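Local atomic coordinates of glucose-inhibited division protein A-related protein, probable oxidoreductase (Thermus thermophilus, PDB entry 2CUL), a protein that binds flavin-adenine dinucleotide in a Rossmann-type fold and is probably an oxidoreductase related to the glucose-inhibited division protein A family. Residues P185-E190 with L195-G200. Numbering follows the deposited sequence.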
loop_
_atom_site.group_PDB
_atom_site.type_symbol
_atom_site.label_atom_id
_atom_site.label_comp_id
_atom_site.label_asym_id
_atom_site.label_seq_id
_atom_site.Cartn_x
_atom_site.Cartn_y
_atom_site.Cartn_z
ATOM N N PRO A 185 -14.887 4.014 7.255
ATOM C CA PRO A 185 -15.655 3.322 6.215
ATOM C C PRO A 185 -16.506 4.208 5.303
ATOM O O PRO A 185 -16.658 3.912 4.117
ATOM C CB PRO A 185 -16.500 2.338 7.018
ATOM C CG PRO A 185 -15.585 1.981 8.142
ATOM C CD PRO A 185 -15.029 3.331 8.552
ATOM N N GLU A 186 -17.065 5.285 5.845
ATOM C CA GLU A 186 -17.906 6.183 5.054
ATOM C C GLU A 186 -17.134 6.903 3.950
ATOM O O GLU A 186 -17.729 7.402 3.001
ATOM C CB GLU A 186 -18.588 7.208 5.971
ATOM C CG GLU A 186 -19.414 8.282 5.262
ATOM C CD GLU A 186 -20.498 7.715 4.357
ATOM O OE1 GLU A 186 -21.193 6.764 4.770
ATOM O OE2 GLU A 186 -20.663 8.237 3.234
ATOM N N GLU A 187 -15.811 6.950 4.073
ATOM C CA GLU A 187 -14.977 7.612 3.073
ATOM C C GLU A 187 -14.754 6.727 1.856
ATOM O O GLU A 187 -14.468 7.211 0.764
ATOM C CB GLU A 187 -13.594 7.922 3.652
ATOM C CG GLU A 187 -13.579 8.806 4.876
ATOM C CD GLU A 187 -13.639 10.272 4.530
ATOM O OE1 GLU A 187 -13.840 10.608 3.340
ATOM O OE2 GLU A 187 -13.492 11.090 5.454
ATOM N N TRP A 188 -14.904 5.426 2.055
ATOM C CA TRP A 188 -14.607 4.446 1.023
ATOM C C TRP A 188 -15.788 3.717 0.384
ATOM O O TRP A 188 -16.702 3.277 1.072
ATOM C CB TRP A 188 -13.646 3.438 1.654
ATOM C CG TRP A 188 -12.980 2.475 0.743
ATOM C CD1 TRP A 188 -12.060 2.754 -0.226
ATOM C CD2 TRP A 188 -13.090 1.051 0.796
ATOM N NE1 TRP A 188 -11.580 1.588 -0.773
ATOM C CE2 TRP A 188 -12.197 0.527 -0.164
ATOM C CE3 TRP A 188 -13.853 0.164 1.566
ATOM C CZ2 TRP A 188 -12.046 -0.848 -0.375
ATOM C CZ3 TRP A 188 -13.702 -1.207 1.358
ATOM C CH2 TRP A 188 -12.803 -1.695 0.394
ATOM N N GLU A 189 -15.757 3.603 -0.942
ATOM C CA GLU A 189 -16.790 2.886 -1.688
ATOM C C GLU A 189 -16.199 1.511 -2.008
ATOM O O GLU A 189 -15.386 1.371 -2.918
ATOM C CB GLU A 189 -17.135 3.641 -2.975
ATOM C CG GLU A 189 -18.214 2.986 -3.825
ATOM C CD GLU A 189 -18.748 3.911 -4.909
ATOM O OE1 GLU A 189 -17.939 4.453 -5.697
ATOM O OE2 GLU A 189 -19.982 4.096 -4.974
ATOM N N GLU A 190 -16.613 0.506 -1.244
ATOM C CA GLU A 190 -16.105 -0.857 -1.391
ATOM C C GLU A 190 -16.098 -1.442 -2.804
ATOM O O GLU A 190 -15.146 -2.117 -3.192
ATOM C CB GLU A 190 -16.881 -1.794 -0.461
ATOM C CG GLU A 190 -16.284 -3.183 -0.336
ATOM C CD GLU A 190 -17.090 -4.078 0.585
ATOM O OE1 GLU A 190 -17.328 -3.679 1.745
ATOM O OE2 GLU A 190 -17.482 -5.182 0.153
ATOM N N LEU A 195 -12.235 6.782 -2.795
ATOM C CA LEU A 195 -12.276 7.597 -1.588
ATOM C C LEU A 195 -13.038 8.781 -2.182
ATOM O O LEU A 195 -12.453 9.727 -2.719
ATOM C CB LEU A 195 -10.868 7.998 -1.134
ATOM C CG LEU A 195 -10.083 6.901 -0.402
ATOM C CD1 LEU A 195 -8.705 7.437 -0.021
ATOM C CD2 LEU A 195 -10.838 6.460 0.851
ATOM N N LYS A 196 -14.364 8.676 -2.117
ATOM C CA LYS A 196 -15.290 9.647 -2.696
ATOM C C LYS A 196 -15.171 11.120 -2.338
ATOM O O LYS A 196 -15.763 11.962 -3.022
ATOM C CB LYS A 196 -16.729 9.196 -2.430
ATOM C CG LYS A 196 -17.103 9.154 -0.960
ATOM C CD LYS A 196 -18.570 8.797 -0.780
ATOM C CE LYS A 196 -18.927 8.664 0.689
ATOM N NZ LYS A 196 -18.646 9.911 1.454
ATOM N N ARG A 197 -14.433 11.440 -1.282
ATOM C CA ARG A 197 -14.273 12.832 -0.876
ATOM C C ARG A 197 -13.664 13.673 -2.000
ATOM O O ARG A 197 -13.986 14.854 -2.150
ATOM C CB ARG A 197 -13.400 12.917 0.381
ATOM C CG ARG A 197 -13.266 14.321 0.959
ATOM C CD ARG A 197 -12.545 14.290 2.303
ATOM N NE ARG A 197 -13.324 13.600 3.331
ATOM C CZ ARG A 197 -14.227 14.187 4.113
ATOM N NH1 ARG A 197 -14.473 15.487 3.997
ATOM N NH2 ARG A 197 -14.884 13.473 5.019
ATOM N N LEU A 198 -12.789 13.060 -2.793
ATOM C CA LEU A 198 -12.148 13.747 -3.908
ATOM C C LEU A 198 -12.265 12.877 -5.157
ATOM O O LEU A 198 -12.723 11.739 -5.081
ATOM C CB LEU A 198 -10.676 14.013 -3.587
ATOM C CG LEU A 198 -10.422 14.913 -2.372
ATOM C CD1 LEU A 198 -8.948 14.903 -2.005
ATOM C CD2 LEU A 198 -10.886 16.326 -2.685
ATOM N N GLU A 199 -11.859 13.417 -6.302
ATOM C CA GLU A 199 -11.924 12.674 -7.559
ATOM C C GLU A 199 -10.597 12.002 -7.897
ATOM O O GLU A 199 -9.535 12.479 -7.494
ATOM C CB GLU A 199 -12.318 13.612 -8.704
ATOM C CG GLU A 199 -13.701 14.222 -8.560
ATOM C CD GLU A 199 -14.802 13.179 -8.586
ATOM O OE1 GLU A 199 -14.850 12.386 -9.550
ATOM O OE2 GLU A 199 -15.622 13.152 -7.646
ATOM N N GLY A 200 -10.677 10.892 -8.633
ATOM C CA GLY A 200 -9.497 10.152 -9.054
ATOM C C GLY A 200 -8.684 9.476 -7.964
ATOM O O GLY A 200 -7.559 9.037 -8.211
HETATM O O HOH W 1 -13.294 9.740 0.739
HETATM O O HOH W 2 -16.344 11.365 2.226
#
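E187 meets R197 in a side-on salt bridge. The CB of E187 lies 4.2 Å from CD2 of L195. CG is anti to the carbonyl carbon (chi1 -59°), and the chain bends at chi2, which brings the carboxylate to the arginine. E187 OE1 accepts from R197 NE at 3.0 Å through its syn lone pair. E187 OE2 takes R197 NH2 at 2.8 Å, also on the syn side but 27° out of the carboxylate plane. The two flat groups are 54° apart, so the grip is twisted. E187 OE2 also accepts from the backbone N of R159. Two waters donate to E187 OE1; one links it to R197 N and to E187 O, the other to K196 NZ. Cut back to alanine, E187 would lose both carboxylate oxygens, which would probably leave the R197 guanidinium without its mate and the R159 amide without this acceptor. The E187 carbonyl receives a weak bond from K196 N and a CA-H...O contact from L195, 3.2 Å from CA to O. Beside it, E186 OE2 forms a salt bridge with K196 NZ at 3.2 Å. W188 and L195 are a non-hydrogen-bonded antiparallel pair, and CD1 of the W188 indole lies 4.0 Å from L195 CD2. This two-stranded hairpin, 188-189 with 194-195, leads into strand 201-203 at the edge of the mixed sheet. L195 packs on that strand, W188 touches helix 213-230, and R197 makes a cation-pi contact with F158.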